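Long-range contacts in 70 kDa protein (Xanthomonas sp., PDB 4B2N), which oxidatively cleaves natural rubber processively as a dioxygenase carrying two covalently bound c-type hemes: residues Arg25-Met29 with Leu41-Pro45; Lys35-Leu41 with Thr86-Arg92; Ile120-Trp124 with Asp224-Thr228; Leu237-Trp242 with Tyr612-Ile618. One frame throughout, in Å; residues are numbered along the deposited sequence.

Interaction 1. Residues Arg25-Met29 with Leu41-Pro45; sequences RSPLM and LPVDP
The N-terminal turn of helix 27-32 is packed against an extended, polyproline II-like run of chain, a helix-on-loop contact. Ser26 is the N-cap: with chi1 in t, its OG accepts a weak capping bond from Met29 N at 3.5 Å and also bonds the backbone of Ile344. Pro27 follows in the first turn, where a residue without an amide hydrogen costs nothing. Leu41 to Val43 keep phi near -60° and psi between 140° and 153°; Pro45 then turns to helical angles. The CA atoms of Leu28 and Pro42 come within 5.3 Å of each other.

Leu28, buried, does most of the work. Its CA-to-CB bond points sideways, but chi1 m (-87°) with chi2 p (51°) carries the methyls over to the loop. Leu28 CD1 lies 3.4 Å from Pro42 O, 3.6 Å from Val43 O and 3.7 Å from Asp44 CA. Leu41, in t,p, likewise starts sideways and swings inward. Val43 points away, toward solvent, while Asp44 (chi1 t) spends its carboxylate on a salt bridge with Arg46. The rigid rings of Pro27 and Pro42, both C-gamma exo, point toward the opposing segment; Pro27 packs on Pro45, and Pro42 CB lies 4.4 Å from Leu28 CD1. Two apolar touches finish the contact: Pro27 CB to Pro45 CD at 3.6 Å, and Leu28 CD2 to Leu41 CD2, also at 3.6 Å.

Interaction 2. Residues Lys35-Leu41 with Thr86-Arg92; sequences KPDSTPL and TTCGQFR
Arg92 forms a salt bridge with Asp37 (NH2 to OD1, 3.0 Å), and its NH2 also donates to Lys35 O at 3.0 Å. Both acceptors lie near the guanidinium plane, and a water joins Asp37 OD1 (2.6 Å) to Arg92 NE (2.9 Å). The m,t,m rotamer of Arg92 (chi1 to chi3) and chi1 m on Asp37 bring the charges together.

Backbone bonds come next. Residues 88-92 begin helix 88-104, and two early amides that have no helical acceptor are taken by loop carbonyls: Cys88 N donates to Thr39 O (2.7 Å) and Gly89 N to Asp37 O (2.8 Å). Thr87, the N-cap, uses chi1 p so that OG1 accepts from Gln90 N at 3.0 Å. A type I turn from Pro36 to Thr39 presents the carbonyls; beyond it Leu41 N donates to Thr86 O (2.8 Å), and Pro40 and Thr87 form a single beta bridge. Asp37 and Gly89 approach to 3.7 Å between CA atoms, so close that a CB on residue 89 would fall 2.7 Å from Asp37 CB: glycine suits the place.

Underneath, Leu41 (t,p) sets CD1 3.5 Å from Phe91 CB and 4.3 Å from Cys88 SG, while Cys88 is tied to Cys32 by a disulfide. Charge, loop-capped amides and a covalent link together are consistent with a firmly held helix start in a contact that lies largely at the surface.

Interaction 3. Residues Ile120-Trp124 with Asp224-Thr228; sequences IFLQW and DMFRT
Gln123 lays its aliphatic stem across the last turn of helix 218-226: CG is 3.7 Å from Asp224 O and 3.9 Å from Arg227 CB, and OE1 reaches 3.7 Å from Thr228 CG2. The m,p rotamer bends the flexible chain over this ridge, so a long polar residue suits a place that is only partly exposed. Residues 120-124 have helical phi/psi values with weak internal bonds; the CA atoms of Gln123 and Asp224 are 6.0 Å apart, those of Ile120 and Thr228 7.4 Å.

Arg227 (m,t,m) curls back so that NH2 donates to Gln123 O at 3.1 Å and forms a salt bridge with Asp224 OD1, also at 3.1 Å. A guanidinium, with several donors in one plane, can serve both at once. Thr228 OG1 donates to Met225 O at 2.6 Å.

Apolar contact comes from Ile120, whose t,t chain extends to place CD1 3.7 Å from Met225 SD and 4.1 Å from Asp224 CB. Trp124 points its CB away but turns its ring edge back, CD1 standing 3.5 Å from Asp224 OD2.

The contact packs the loop between helices 114-118 and 133-141 on the C-terminal part of helix 218-226, away from the heme-binding residues. Helix 133-141 stands beside it: Tyr141 bonds both Trp124 NE1 and Asp224 OD2, the latter also paired with Arg140, while strand 112-113 lies against Met225 and Thr228.

Interaction 4. Residues Leu237-Trp242 with Tyr612-Ile618; sequences LLPLPW and YQSPPPI
Trp242 and Leu237 supply most of the buried area from their loop, and Pro615 is the largest contributor opposite. Neither segment has regular secondary structure; Ser614 to Pro617 follow polyproline II-like angles, phi -59° to -81° and psi 117° to 161°, which three successive prolines favour. The backbones stay apart, the nearest CA atoms being Leu237 and Ser614 at 7.4 Å, so contact is made by side chains reaching across, Leu237 CD2 also lying 3.8 Å from Gln613 O.

Trp242, with chi1 t and chi2 near -97°, points its broad indole at the prolines: CZ3 is 3.6 Å from Pro615 CB, and CZ2 lies 3.8 Å from Pro616 CG and 3.5 Å from Ile618 CD1. Its NE1 is satisfied by Asp594 O, and Tyr597 meets the indole edge-to-face. Leu237, with chi1 -104° and chi2 28°, between the usual wells, spreads its methyls: CD1 is 4.0 Å from Pro615 CD, and CD2 is 3.7 Å from Tyr612 CD2. Pro615, its CB directed across the gap, thus touches both large residues.

The Trp242 side chain is about 9 Å from a heme c, in an apolar loop-to-loop contact bordering the pocket that Pro241 helps to line.

In the fold
Near the N terminus, interaction 1 folds the chain back on helix 27-32 after a short loop, and interaction 2 joins that loop to the start of helix 88-104. Their segments alternate, so the two closures cross, and they share Leu41; Leu28 and Met29 also pack on Phe91, making one cluster. Farther along, interaction 3 closes a loop of about a hundred residues on helix 218-226. Only then does interaction 4 open, spanning some 370 residues to reach 612-618. Interactions 3 and 4 touch through Phe226 and Arg227. Interactions 1 and 4 lie on opposite sides of the chain's centre, with centres 42 Å apart.

Interaction 1. Residues Arg25-Met29 with Leu41-Pro45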
loop_
_atom_site.group_PDB
_atom_site.type_symbol
_atom_site.label_atom_id
_atom_site.label_comp_id
_atom_site.label_asym_id
_atom_site.label_seq_id
_atom_site.Cartn_x
_atom_site.Cartn_y
_atom_site.Cartn_z
ATOM N N ARG A 25 20.207 2.601 0.163
ATOM C CA ARG A 25 19.817 2.011 -1.092
ATOM C C ARG A 25 19.215 3.048 -2.102
ATOM O O ARG A 25 19.586 3.135 -3.291
ATOM C CB ARG A 25 18.786 0.922 -0.728
ATOM C CG ARG A 25 18.526 0.017 -1.888
ATOM C CD ARG A 25 19.777 -0.745 -2.207
ATOM N NE ARG A 25 19.990 -1.881 -1.326
ATOM C CZ ARG A 25 20.939 -2.779 -1.572
ATOM N NH1 ARG A 25 21.706 -2.619 -2.651
ATOM N NH2 ARG A 25 21.101 -3.828 -0.780
ATOM N N SER A 26 18.306 3.869 -1.606
ATOM C CA SER A 26 17.686 4.936 -2.371
ATOM C C SER A 26 18.731 5.660 -3.206
ATOM O O SER A 26 19.661 6.195 -2.666
ATOM C CB SER A 26 17.126 5.967 -1.355
ATOM O OG SER A 26 16.816 7.130 -2.113
ATOM N N PRO A 27 18.595 5.707 -4.530
ATOM C CA PRO A 27 19.705 6.283 -5.350
ATOM C C PRO A 27 20.022 7.785 -5.145
ATOM O O PRO A 27 21.157 8.187 -5.147
ATOM C CB PRO A 27 19.239 6.027 -6.775
ATOM C CG PRO A 27 18.427 4.782 -6.665
ATOM C CD PRO A 27 17.658 4.890 -5.349
ATOM N N LEU A 28 19.010 8.589 -4.942
ATOM C CA LEU A 28 19.217 9.970 -4.563
ATOM C C LEU A 28 19.943 10.092 -3.225
ATOM O O LEU A 28 20.764 10.979 -3.081
ATOM C CB LEU A 28 17.862 10.737 -4.493
ATOM C CG LEU A 28 17.401 11.351 -5.851
ATOM C CD1 LEU A 28 17.395 10.357 -7.020
ATOM C CD2 LEU A 28 16.030 11.979 -5.787
ATOM N N MET A 29 19.590 9.254 -2.244
ATOM C CA MET A 29 20.317 9.259 -0.975
ATOM C C MET A 29 21.739 8.705 -1.195
ATOM O O MET A 29 22.651 9.208 -0.613
ATOM C CB MET A 29 19.576 8.531 0.137
ATOM C CG MET A 29 18.205 9.156 0.436
ATOM S SD MET A 29 18.390 10.906 0.908
ATOM C CE MET A 29 18.849 10.735 2.642
ATOM N N LEU A 41 21.063 17.300 -7.754
ATOM C CA LEU A 41 20.497 16.018 -7.330
ATOM C C LEU A 41 20.908 14.867 -8.278
ATOM O O LEU A 41 20.859 15.008 -9.504
ATOM C CB LEU A 41 18.965 16.142 -7.271
ATOM C CG LEU A 41 18.187 15.159 -6.372
ATOM C CD1 LEU A 41 18.581 15.251 -4.891
ATOM C CD2 LEU A 41 16.699 15.410 -6.556
ATOM N N PRO A 42 21.214 13.680 -7.744
ATOM C CA PRO A 42 21.415 12.529 -8.645
ATOM C C PRO A 42 20.187 12.235 -9.548
ATOM O O PRO A 42 19.036 12.494 -9.147
ATOM C CB PRO A 42 21.630 11.356 -7.686
ATOM C CG PRO A 42 22.056 11.979 -6.435
ATOM C CD PRO A 42 21.434 13.330 -6.341
ATOM N N VAL A 43 20.426 11.637 -10.726
ATOM C CA VAL A 43 19.369 11.225 -11.643
ATOM C C VAL A 43 18.516 10.214 -10.860
ATOM O O VAL A 43 19.039 9.400 -10.094
ATOM C CB VAL A 43 19.965 10.575 -12.939
ATOM C CG1 VAL A 43 18.920 9.764 -13.672
ATOM C CG2 VAL A 43 20.537 11.642 -13.902
ATOM N N ASP A 44 17.204 10.274 -11.032
ATOM C CA ASP A 44 16.301 9.279 -10.391
ATOM C C ASP A 44 16.221 8.165 -11.408
ATOM O O ASP A 44 15.673 8.371 -12.451
ATOM C CB ASP A 44 14.931 9.920 -10.199
ATOM C CG ASP A 44 13.833 8.926 -9.830
ATOM O OD1 ASP A 44 14.168 7.737 -9.548
ATOM O OD2 ASP A 44 12.625 9.317 -9.955
ATOM N N PRO A 45 16.811 6.988 -11.130
ATOM C CA PRO A 45 16.839 6.010 -12.199
ATOM C C PRO A 45 15.493 5.537 -12.764
ATOM O O PRO A 45 15.440 5.059 -13.929
ATOM C CB PRO A 45 17.628 4.844 -11.601
ATOM C CG PRO A 45 18.510 5.533 -10.561
ATOM C CD PRO A 45 17.545 6.526 -9.943
#

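Interaction 2. Residues Lys35-Leu41 with Thr86-Arg92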
loop_
_atom_site.group_PDB
_atom_site.type_symbol
_atom_site.label_atom_id
_atom_site.label_comp_id
_atom_site.label_asym_id
_atom_site.label_seq_id
_atom_site.Cartn_x
_atom_site.Cartn_y
_atom_site.Cartn_z
ATOM N N LYS A 35 27.328 14.878 0.842
ATOM C CA LYS A 35 27.503 15.909 -0.187
ATOM C C LYS A 35 26.788 17.126 0.313
ATOM O O LYS A 35 25.787 17.025 1.043
ATOM C CB LYS A 35 26.957 15.476 -1.550
ATOM C CG LYS A 35 27.545 14.213 -2.175
ATOM C CD LYS A 35 29.064 14.290 -2.270
ATOM C CE LYS A 35 29.599 13.814 -3.608
ATOM N NZ LYS A 35 28.778 12.701 -4.145
ATOM N N PRO A 36 27.314 18.293 -0.025
ATOM C CA PRO A 36 26.679 19.501 0.424
ATOM C C PRO A 36 25.286 19.726 -0.206
ATOM O O PRO A 36 24.962 19.159 -1.251
ATOM C CB PRO A 36 27.676 20.589 -0.006
ATOM C CG PRO A 36 28.449 19.976 -1.136
ATOM C CD PRO A 36 28.581 18.541 -0.759
ATOM N N ASP A 37 24.510 20.599 0.415
ATOM C CA ASP A 37 23.160 20.980 -0.023
ATOM C C ASP A 37 23.065 21.421 -1.489
ATOM O O ASP A 37 22.066 21.145 -2.166
ATOM C CB ASP A 37 22.705 22.131 0.858
ATOM C CG ASP A 37 22.177 21.650 2.213
ATOM O OD1 ASP A 37 22.188 20.420 2.484
ATOM O OD2 ASP A 37 21.700 22.516 2.974
ATOM N N SER A 38 24.077 22.160 -1.954
ATOM C CA SER A 38 24.026 22.715 -3.278
ATOM C C SER A 38 24.338 21.618 -4.283
ATOM O O SER A 38 24.187 21.837 -5.473
ATOM C CB SER A 38 25.074 23.836 -3.396
ATOM O OG SER A 38 26.361 23.221 -3.307
ATOM N N THR A 39 24.742 20.433 -3.863
ATOM C CA THR A 39 25.012 19.452 -4.905
ATOM C C THR A 39 23.811 19.059 -5.823
ATOM O O THR A 39 22.713 18.812 -5.321
ATOM C CB THR A 39 25.946 18.270 -4.516
ATOM O OG1 THR A 39 25.455 17.028 -5.014
ATOM C CG2 THR A 39 26.265 18.181 -3.140
ATOM N N PRO A 40 24.029 19.051 -7.183
ATOM C CA PRO A 40 22.931 18.819 -8.120
ATOM C C PRO A 40 22.383 17.442 -7.811
ATOM O O PRO A 40 23.174 16.510 -7.604
ATOM C CB PRO A 40 23.626 18.800 -9.507
ATOM C CG PRO A 40 24.836 19.669 -9.332
ATOM C CD PRO A 40 25.284 19.422 -7.892
ATOM N N LEU A 41 21.063 17.300 -7.754
ATOM C CA LEU A 41 20.497 16.018 -7.330
ATOM C C LEU A 41 20.908 14.867 -8.278
ATOM O O LEU A 41 20.859 15.008 -9.504
ATOM C CB LEU A 41 18.965 16.142 -7.271
ATOM C CG LEU A 41 18.187 15.159 -6.372
ATOM C CD1 LEU A 41 18.581 15.251 -4.891
ATOM C CD2 LEU A 41 16.699 15.410 -6.556
ATOM N N THR A 86 16.014 20.110 -7.211
ATOM C CA THR A 86 17.084 20.018 -8.231
ATOM C C THR A 86 18.428 19.848 -7.514
ATOM O O THR A 86 19.463 19.582 -8.161
ATOM C CB THR A 86 17.179 21.296 -9.076
ATOM O OG1 THR A 86 17.434 22.388 -8.196
ATOM C CG2 THR A 86 15.860 21.538 -9.885
ATOM N N THR A 87 18.427 20.003 -6.180
ATOM C CA THR A 87 19.643 19.835 -5.360
ATOM C C THR A 87 19.478 18.902 -4.176
ATOM O O THR A 87 18.367 18.632 -3.750
ATOM C CB THR A 87 20.126 21.164 -4.757
ATOM O OG1 THR A 87 19.256 21.555 -3.679
ATOM C CG2 THR A 87 20.229 22.265 -5.856
ATOM N N CYS A 88 20.575 18.391 -3.678
ATOM C CA CYS A 88 20.494 17.526 -2.511
ATOM C C CYS A 88 19.814 18.227 -1.333
ATOM O O CYS A 88 19.054 17.617 -0.624
ATOM C CB CYS A 88 21.873 17.050 -2.114
ATOM S SG CYS A 88 22.567 15.812 -3.288
ATOM N N GLY A 89 20.094 19.521 -1.133
ATOM C CA GLY A 89 19.514 20.218 -0.003
ATOM C C GLY A 89 18.002 20.356 -0.145
ATOM O O GLY A 89 17.256 20.164 0.816
ATOM N N GLN A 90 17.552 20.719 -1.337
ATOM C CA GLN A 90 16.114 20.820 -1.645
ATOM C C GLN A 90 15.404 19.504 -1.388
ATOM O O GLN A 90 14.362 19.458 -0.722
ATOM C CB GLN A 90 15.878 21.274 -3.058
ATOM C CG GLN A 90 16.151 22.776 -3.236
ATOM C CD GLN A 90 15.949 23.141 -4.718
ATOM O OE1 GLN A 90 15.443 22.345 -5.495
ATOM N NE2 GLN A 90 16.339 24.371 -5.093
ATOM N N PHE A 91 16.019 18.415 -1.831
ATOM C CA PHE A 91 15.374 17.113 -1.651
ATOM C C PHE A 91 15.294 16.713 -0.175
ATOM O O PHE A 91 14.187 16.299 0.360
ATOM C CB PHE A 91 16.167 16.070 -2.443
ATOM C CG PHE A 91 15.629 14.673 -2.303
ATOM C CD1 PHE A 91 14.424 14.294 -2.915
ATOM C CD2 PHE A 91 16.323 13.729 -1.566
ATOM C CE1 PHE A 91 13.918 12.984 -2.774
ATOM C CE2 PHE A 91 15.806 12.448 -1.408
ATOM C CZ PHE A 91 14.600 12.080 -2.021
ATOM N N ARG A 92 16.424 16.915 0.523
ATOM C CA ARG A 92 16.515 16.515 1.934
ATOM C C ARG A 92 15.517 17.342 2.758
ATOM O O ARG A 92 14.907 16.809 3.678
ATOM C CB ARG A 92 17.981 16.652 2.486
ATOM C CG ARG A 92 18.924 15.617 1.859
ATOM C CD ARG A 92 20.244 15.519 2.607
ATOM N NE ARG A 92 21.078 16.656 2.277
ATOM C CZ ARG A 92 22.295 16.594 1.720
ATOM N NH1 ARG A 92 22.886 15.443 1.478
ATOM N NH2 ARG A 92 22.933 17.750 1.445
HETATM O O HOH W 1 20.292 19.056 3.708
#

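Interaction 3. Residues Ile120-Trp124 with Asp224-Thr228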
loop_
_atom_site.group_PDB
_atom_site.type_symbol
_atom_site.label_atom_id
_atom_site.label_comp_id
_atom_site.label_asym_id
_atom_site.label_seq_id
_atom_site.Cartn_x
_atom_site.Cartn_y
_atom_site.Cartn_z
ATOM N N ILE A 120 -12.484 4.028 24.549
ATOM C CA ILE A 120 -12.888 2.987 23.599
ATOM C C ILE A 120 -12.822 1.579 24.203
ATOM O O ILE A 120 -13.339 0.682 23.615
ATOM C CB ILE A 120 -11.972 2.993 22.310
ATOM C CG1 ILE A 120 -12.685 2.344 21.101
ATOM C CG2 ILE A 120 -10.572 2.456 22.621
ATOM C CD1 ILE A 120 -12.128 2.941 19.830
ATOM N N PHE A 121 -12.137 1.342 25.306
ATOM C CA PHE A 121 -12.257 0.015 25.987
ATOM C C PHE A 121 -13.757 -0.292 26.244
ATOM O O PHE A 121 -14.121 -1.456 26.364
ATOM C CB PHE A 121 -11.480 -0.039 27.334
ATOM C CG PHE A 121 -11.845 1.038 28.295
ATOM C CD1 PHE A 121 -12.896 0.843 29.210
ATOM C CD2 PHE A 121 -11.130 2.266 28.298
ATOM C CE1 PHE A 121 -13.213 1.850 30.089
ATOM C CE2 PHE A 121 -11.470 3.286 29.163
ATOM C CZ PHE A 121 -12.525 3.100 30.042
ATOM N N LEU A 122 -14.612 0.744 26.417
ATOM C CA LEU A 122 -16.064 0.472 26.603
ATOM C C LEU A 122 -16.575 -0.337 25.446
ATOM O O LEU A 122 -17.322 -1.300 25.654
ATOM C CB LEU A 122 -16.921 1.732 26.756
ATOM C CG LEU A 122 -16.626 2.500 28.033
ATOM C CD1 LEU A 122 -17.360 3.843 27.993
ATOM C CD2 LEU A 122 -16.985 1.649 29.280
ATOM N N GLN A 123 -16.164 0.026 24.216
ATOM C CA GLN A 123 -16.584 -0.674 23.014
ATOM C C GLN A 123 -15.979 -2.060 22.900
ATOM O O GLN A 123 -16.436 -2.907 22.122
ATOM C CB GLN A 123 -16.225 0.157 21.730
ATOM C CG GLN A 123 -17.273 1.276 21.486
ATOM C CD GLN A 123 -17.278 2.323 22.577
ATOM O OE1 GLN A 123 -16.205 2.817 23.045
ATOM N NE2 GLN A 123 -18.493 2.652 23.048
ATOM N N TRP A 124 -14.907 -2.310 23.634
ATOM C CA TRP A 124 -14.353 -3.693 23.640
ATOM C C TRP A 124 -15.125 -4.546 24.637
ATOM O O TRP A 124 -14.866 -5.732 24.744
ATOM C CB TRP A 124 -12.943 -3.686 24.174
ATOM C CG TRP A 124 -11.957 -2.783 23.478
ATOM C CD1 TRP A 124 -12.083 -2.176 22.232
ATOM C CD2 TRP A 124 -10.682 -2.355 23.995
ATOM N NE1 TRP A 124 -11.017 -1.406 21.949
ATOM C CE2 TRP A 124 -10.101 -1.488 22.963
ATOM C CE3 TRP A 124 -9.972 -2.600 25.161
ATOM C CZ2 TRP A 124 -8.847 -0.894 23.108
ATOM C CZ3 TRP A 124 -8.729 -1.950 25.331
ATOM C CH2 TRP A 124 -8.159 -1.157 24.307
ATOM N N ASP A 224 -15.288 -0.607 15.897
ATOM C CA ASP A 224 -15.252 0.001 17.230
ATOM C C ASP A 224 -15.584 1.485 17.163
ATOM O O ASP A 224 -16.389 1.992 17.967
ATOM C CB ASP A 224 -13.928 -0.198 17.982
ATOM C CG ASP A 224 -13.654 -1.670 18.325
ATOM O OD1 ASP A 224 -14.560 -2.540 18.224
ATOM O OD2 ASP A 224 -12.514 -1.934 18.738
ATOM N N MET A 225 -14.904 2.204 16.271
ATOM C CA MET A 225 -15.018 3.682 16.260
ATOM C C MET A 225 -16.451 4.117 15.939
ATOM O O MET A 225 -16.961 5.145 16.480
ATOM C CB MET A 225 -14.057 4.238 15.186
ATOM C CG MET A 225 -12.608 4.037 15.523
ATOM S SD MET A 225 -12.234 5.106 16.862
ATOM C CE MET A 225 -10.525 5.449 16.477
ATOM N N PHE A 226 -17.087 3.307 15.112
ATOM C CA PHE A 226 -18.432 3.589 14.616
ATOM C C PHE A 226 -19.387 3.649 15.812
ATOM O O PHE A 226 -20.361 4.397 15.759
ATOM C CB PHE A 226 -18.941 2.570 13.547
ATOM C CG PHE A 226 -20.427 2.772 13.216
ATOM C CD1 PHE A 226 -20.827 3.898 12.513
ATOM C CD2 PHE A 226 -21.412 1.883 13.664
ATOM C CE1 PHE A 226 -22.180 4.126 12.244
ATOM C CE2 PHE A 226 -22.763 2.128 13.419
ATOM C CZ PHE A 226 -23.141 3.233 12.706
ATOM N N ARG A 227 -19.092 2.889 16.881
ATOM C CA ARG A 227 -20.000 2.816 18.041
ATOM C C ARG A 227 -19.690 3.873 19.079
ATOM O O ARG A 227 -20.286 3.886 20.130
ATOM C CB ARG A 227 -19.958 1.436 18.708
ATOM C CG ARG A 227 -20.373 0.302 17.759
ATOM C CD ARG A 227 -20.672 -0.993 18.516
ATOM N NE ARG A 227 -19.515 -1.563 19.175
ATOM C CZ ARG A 227 -18.498 -2.178 18.544
ATOM N NH1 ARG A 227 -18.441 -2.310 17.205
ATOM N NH2 ARG A 227 -17.511 -2.667 19.263
ATOM N N THR A 228 -18.708 4.742 18.817
ATOM C CA THR A 228 -18.484 5.862 19.685
ATOM C C THR A 228 -19.354 7.091 19.338
ATOM O O THR A 228 -19.993 7.121 18.277
ATOM C CB THR A 228 -16.974 6.266 19.685
ATOM O OG1 THR A 228 -16.633 6.893 18.434
ATOM C CG2 THR A 228 -16.056 5.051 20.053
#

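Interaction 4. Residues Leu237-Trp242 with Tyr612-Ile618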
loop_
_atom_site.group_PDB
_atom_site.type_symbol
_atom_site.label_atom_id
_atom_site.label_comp_id
_atom_site.label_asym_id
_atom_site.label_seq_id
_atom_site.Cartn_x
_atom_site.Cartn_y
_atom_site.Cartn_z
ATOM N N LEU A 237 -22.361 8.058 7.530
ATOM C CA LEU A 237 -21.223 7.098 7.599
ATOM C C LEU A 237 -19.903 7.706 7.049
ATOM O O LEU A 237 -19.958 8.485 6.082
ATOM C CB LEU A 237 -21.562 5.866 6.753
ATOM C CG LEU A 237 -21.980 4.586 7.461
ATOM C CD1 LEU A 237 -22.647 4.816 8.820
ATOM C CD2 LEU A 237 -22.833 3.739 6.525
ATOM N N LEU A 238 -18.744 7.344 7.632
ATOM C CA LEU A 238 -17.449 7.921 7.177
ATOM C C LEU A 238 -16.852 7.101 6.082
ATOM O O LEU A 238 -16.999 5.892 6.107
ATOM C CB LEU A 238 -16.490 7.929 8.320
ATOM C CG LEU A 238 -17.008 8.824 9.469
ATOM C CD1 LEU A 238 -16.049 8.801 10.668
ATOM C CD2 LEU A 238 -17.314 10.249 9.052
ATOM N N PRO A 239 -16.196 7.736 5.105
ATOM C CA PRO A 239 -15.524 6.945 4.068
ATOM C C PRO A 239 -14.186 6.394 4.707
ATOM O O PRO A 239 -13.215 7.109 4.820
ATOM C CB PRO A 239 -15.275 7.932 2.951
ATOM C CG PRO A 239 -15.326 9.302 3.625
ATOM C CD PRO A 239 -16.234 9.193 4.821
ATOM N N LEU A 240 -14.173 5.163 5.189
ATOM C CA LEU A 240 -12.935 4.652 5.795
ATOM C C LEU A 240 -12.863 3.195 5.397
ATOM O O LEU A 240 -13.870 2.610 5.041
ATOM C CB LEU A 240 -12.870 4.889 7.305
ATOM C CG LEU A 240 -13.662 3.935 8.183
ATOM C CD1 LEU A 240 -13.857 4.329 9.617
ATOM C CD2 LEU A 240 -14.973 3.936 7.523
ATOM N N PRO A 241 -11.659 2.631 5.370
ATOM C CA PRO A 241 -11.510 1.294 4.803
ATOM C C PRO A 241 -11.971 0.217 5.777
ATOM O O PRO A 241 -12.140 0.499 6.966
ATOM C CB PRO A 241 -10.009 1.160 4.517
ATOM C CG PRO A 241 -9.347 2.314 5.140
ATOM C CD PRO A 241 -10.379 3.238 5.790
ATOM N N TRP A 242 -12.235 -0.992 5.243
ATOM C CA TRP A 242 -12.654 -2.132 6.096
ATOM C C TRP A 242 -11.710 -3.246 5.802
ATOM O O TRP A 242 -10.817 -3.081 4.943
ATOM C CB TRP A 242 -14.095 -2.471 5.715
ATOM C CG TRP A 242 -14.807 -3.398 6.681
ATOM C CD1 TRP A 242 -14.943 -4.774 6.547
ATOM C CD2 TRP A 242 -15.552 -3.034 7.914
ATOM N NE1 TRP A 242 -15.679 -5.284 7.602
ATOM C CE2 TRP A 242 -16.070 -4.287 8.462
ATOM C CE3 TRP A 242 -15.818 -1.845 8.584
ATOM C CZ2 TRP A 242 -16.869 -4.326 9.617
ATOM C CZ3 TRP A 242 -16.612 -1.874 9.762
ATOM C CH2 TRP A 242 -17.115 -3.084 10.260
ATOM N N TYR A 612 -28.724 1.664 2.864
ATOM C CA TYR A 612 -27.368 1.381 3.273
ATOM C C TYR A 612 -27.439 0.667 4.606
ATOM O O TYR A 612 -28.412 0.877 5.387
ATOM C CB TYR A 612 -26.527 2.690 3.393
ATOM C CG TYR A 612 -26.972 3.567 4.529
ATOM C CD1 TYR A 612 -27.970 4.526 4.345
ATOM C CD2 TYR A 612 -26.406 3.430 5.805
ATOM C CE1 TYR A 612 -28.405 5.305 5.390
ATOM C CE2 TYR A 612 -26.860 4.188 6.858
ATOM C CZ TYR A 612 -27.826 5.136 6.648
ATOM O OH TYR A 612 -28.250 5.881 7.731
ATOM N N GLN A 613 -26.372 -0.082 4.892
ATOM C CA GLN A 613 -26.191 -0.944 6.077
ATOM C C GLN A 613 -25.020 -0.307 6.902
ATOM O O GLN A 613 -23.960 0.064 6.348
ATOM C CB GLN A 613 -25.861 -2.376 5.492
ATOM C CG GLN A 613 -25.488 -3.515 6.446
ATOM C CD GLN A 613 -24.675 -4.702 5.826
ATOM O OE1 GLN A 613 -24.110 -5.575 6.567
ATOM N NE2 GLN A 613 -24.607 -4.751 4.481
ATOM N N SER A 614 -25.229 -0.091 8.187
ATOM C CA SER A 614 -24.187 0.478 9.009
ATOM C C SER A 614 -23.202 -0.626 9.413
ATOM O O SER A 614 -23.555 -1.812 9.348
ATOM C CB SER A 614 -24.839 1.036 10.254
ATOM O OG SER A 614 -25.541 2.206 9.863
ATOM N N PRO A 615 -21.988 -0.243 9.836
ATOM C CA PRO A 615 -20.972 -1.244 10.134
ATOM C C PRO A 615 -21.450 -2.200 11.227
ATOM O O PRO A 615 -22.075 -1.796 12.239
ATOM C CB PRO A 615 -19.759 -0.408 10.601
ATOM C CG PRO A 615 -19.965 0.943 9.954
ATOM C CD PRO A 615 -21.467 1.140 9.937
ATOM N N PRO A 616 -21.291 -3.462 10.984
ATOM C CA PRO A 616 -21.650 -4.470 11.996
ATOM C C PRO A 616 -20.688 -4.319 13.216
ATOM O O PRO A 616 -19.494 -4.111 12.995
ATOM C CB PRO A 616 -21.367 -5.800 11.282
ATOM C CG PRO A 616 -20.397 -5.446 10.219
ATOM C CD PRO A 616 -20.722 -4.046 9.767
ATOM N N PRO A 617 -21.196 -4.457 14.456
ATOM C CA PRO A 617 -20.303 -4.607 15.558
ATOM C C PRO A 617 -19.549 -5.944 15.385
ATOM O O PRO A 617 -20.153 -7.004 15.367
ATOM C CB PRO A 617 -21.250 -4.592 16.782
ATOM C CG PRO A 617 -22.562 -5.150 16.285
ATOM C CD PRO A 617 -22.621 -4.620 14.849
ATOM N N ILE A 618 -18.233 -5.893 15.238
ATOM C CA ILE A 618 -17.481 -7.131 15.022
ATOM C C ILE A 618 -17.326 -7.883 16.357
ATOM O O ILE A 618 -16.859 -7.304 17.321
ATOM C CB ILE A 618 -16.129 -6.829 14.368
ATOM C CG1 ILE A 618 -16.358 -6.257 12.968
ATOM C CG2 ILE A 618 -15.313 -8.108 14.349
ATOM C CD1 ILE A 618 -15.084 -5.947 12.199
#